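Local coordinates for protein dTDP-4-amino-4,6-dideoxyglucose formyltransferase (Mycobacterium tuberculosis CAS/NITR204, PDB 5VYQ) that probably transfers a formyl group from a folate cofactor to the amino group of the nucleotide-linked sugar dTDP-4-amino-4,6-dideoxyglucose, at residues D77-F82 / D94-V99. Numbering follows the deposited sequence.
With NA (sodium ion), chain H.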
loop_
_atom_site.group_PDB
_atom_site.type_symbol
_atom_site.label_atom_id
_atom_site.label_comp_id
_atom_site.label_asym_id
_atom_site.label_seq_id
_atom_site.Cartn_x
_atom_site.Cartn_y
_atom_site.Cartn_z
ATOM N N ASP A 77 16.704 3.604 44.051
ATOM C CA ASP A 77 15.473 3.906 44.740
ATOM C C ASP A 77 14.267 3.714 43.840
ATOM O O ASP A 77 13.154 3.630 44.344
ATOM C CB ASP A 77 15.477 5.335 45.268
ATOM C CG ASP A 77 16.659 5.586 46.224
ATOM O OD1 ASP A 77 16.828 4.785 47.173
ATOM O OD2 ASP A 77 17.377 6.568 45.952
ATOM N N LEU A 78 14.463 3.753 42.533
ATOM C CA LEU A 78 13.356 3.708 41.554
ATOM C C LEU A 78 13.911 3.100 40.261
ATOM O O LEU A 78 15.004 3.462 39.809
ATOM C CB LEU A 78 12.878 5.124 41.289
ATOM C CG LEU A 78 11.892 5.348 40.134
ATOM C CD1 LEU A 78 10.595 4.579 40.398
ATOM C CD2 LEU A 78 11.594 6.826 39.873
ATOM N N VAL A 79 13.191 2.166 39.675
ATOM C CA VAL A 79 13.588 1.600 38.393
ATOM C C VAL A 79 12.466 1.919 37.392
ATOM O O VAL A 79 11.310 1.603 37.629
ATOM C CB VAL A 79 13.822 0.072 38.493
ATOM C CG1 VAL A 79 14.218 -0.507 37.159
ATOM C CG2 VAL A 79 14.912 -0.219 39.500
ATOM N N LEU A 80 12.843 2.494 36.269
ATOM C CA LEU A 80 11.889 2.748 35.185
ATOM C C LEU A 80 12.124 1.862 33.980
ATOM O O LEU A 80 13.241 1.714 33.499
ATOM C CB LEU A 80 12.038 4.189 34.758
ATOM C CG LEU A 80 11.910 5.248 35.833
ATOM C CD1 LEU A 80 12.033 6.649 35.273
ATOM C CD2 LEU A 80 10.615 5.106 36.614
ATOM N N SER A 81 11.039 1.258 33.506
ATOM C CA SER A 81 11.024 0.566 32.216
ATOM C C SER A 81 10.525 1.544 31.157
ATOM O O SER A 81 9.340 1.921 31.144
ATOM C CB SER A 81 10.139 -0.673 32.278
ATOM O OG SER A 81 9.774 -1.156 30.976
ATOM N N PHE A 82 11.449 1.973 30.294
ATOM C CA PHE A 82 11.144 2.769 29.127
ATOM C C PHE A 82 11.176 1.804 27.951
ATOM O O PHE A 82 12.119 1.789 27.169
ATOM C CB PHE A 82 12.130 3.936 29.007
ATOM C CG PHE A 82 11.784 5.173 29.800
ATOM C CD1 PHE A 82 11.064 5.120 30.961
ATOM C CD2 PHE A 82 12.217 6.412 29.365
ATOM C CE1 PHE A 82 10.788 6.270 31.688
ATOM C CE2 PHE A 82 11.928 7.576 30.073
ATOM C CZ PHE A 82 11.244 7.499 31.264
ATOM N N ASP A 94 9.417 -6.630 43.675
ATOM C CA ASP A 94 9.047 -6.713 45.076
ATOM C C ASP A 94 10.011 -5.934 45.961
ATOM O O ASP A 94 9.619 -5.620 47.120
ATOM C CB ASP A 94 9.012 -8.158 45.603
ATOM C CG ASP A 94 8.001 -9.079 44.918
ATOM O OD1 ASP A 94 7.060 -8.602 44.226
ATOM O OD2 ASP A 94 8.128 -10.298 45.151
ATOM N N GLY A 95 11.219 -5.626 45.453
ATOM C CA GLY A 95 12.275 -5.028 46.289
ATOM C C GLY A 95 12.597 -3.572 46.019
ATOM O O GLY A 95 13.355 -2.923 46.777
ATOM N N VAL A 96 12.037 -3.017 44.948
ATOM C CA VAL A 96 12.217 -1.597 44.656
ATOM C C VAL A 96 11.011 -1.117 43.841
ATOM O O VAL A 96 10.463 -1.918 43.075
ATOM C CB VAL A 96 13.540 -1.303 43.948
ATOM C CG1 VAL A 96 13.610 -2.023 42.592
ATOM C CG2 VAL A 96 13.782 0.217 43.889
ATOM N N ARG A 97 10.639 0.149 44.001
ATOM C CA ARG A 97 9.518 0.693 43.205
ATOM C C ARG A 97 9.890 0.672 41.735
ATOM O O ARG A 97 10.910 1.221 41.336
ATOM C CB ARG A 97 9.186 2.116 43.664
ATOM C CG ARG A 97 7.880 2.642 43.057
ATOM C CD ARG A 97 7.366 3.844 43.829
ATOM N NE ARG A 97 8.368 4.910 43.960
ATOM C CZ ARG A 97 8.495 5.951 43.151
ATOM N NH1 ARG A 97 9.468 6.822 43.332
ATOM N NH2 ARG A 97 7.659 6.142 42.146
ATOM N N CYS A 98 9.064 0.008 40.915
ATOM C CA CYS A 98 9.326 -0.090 39.500
ATOM C C CYS A 98 8.111 0.490 38.775
ATOM O O CYS A 98 6.955 0.217 39.141
ATOM C CB CYS A 98 9.513 -1.546 39.045
ATOM S SG CYS A 98 10.972 -2.383 39.727
ATOM N N VAL A 99 8.392 1.286 37.759
ATOM C CA VAL A 99 7.368 1.989 36.999
ATOM C C VAL A 99 7.639 1.764 35.531
ATOM O O VAL A 99 8.775 1.854 35.084
ATOM C CB VAL A 99 7.410 3.493 37.365
ATOM C CG1 VAL A 99 6.538 4.352 36.463
ATOM C CG2 VAL A 99 6.932 3.666 38.787
HETATM NA NA NA H . 19.504 7.767 46.723
HETATM O O HOH W 1 11.366 5.545 45.168
HETATM O O HOH W 2 11.624 1.883 46.172
HETATM O O HOH W 3 21.223 9.377 46.708
HETATM O O HOH W 4 20.752 6.143 47.141
HETATM O O HOH W 5 18.513 8.115 49.075
#
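Val79 is gripped through both backbone polar atoms by the strand of Arg97 and Val99: its N donates to Arg97 O at 3.0 Å and its O accepts from Val99 N at 2.9 Å. Ser81 N adds a third bond to Val99 O at 2.8 Å. This ladder, with strand axes inclined by only 18°, identifies neighbouring parallel strands of a beta-alpha-beta unit, connected through helix 90-95, in the formyltransferase domain. On one face Leu80 and Val99 point the same way side by side, Leu80 CD2 lying 3.7 Å from Val99 CB. Farther along that face, Leu78 sets its methyl CD1 over the centre of the Arg97 guanidinium, 3.6 Å above the plane. With the chain bent at chi3 (54°), the guanidinium lies against Leu78, and its NH2 is hydrogen-bonded to Ile177 O and Tyr182 OH, bonds that, with the water on NH1, would limit the group's rotation. Two waters bridge the segments where the direct ladder stops: both donate to Asp77 O; one accepts from Arg97 NH1, the other from Arg97 N. On the other face, Val79 CB packs on Cys98 SG at 4.0 Å, and Val79 CG2 meets Val96 CG1, from the turn before the strand, at 3.8 Å. Outward from the pairing, Ser81 touches the bound folinic acid, and its OG is hydrogen-bonded to Asn100 OD1. At the opposite end of strand 78-82, Met21, Thr23 and three waters share a sodium ion with Asp77, bound through OD2.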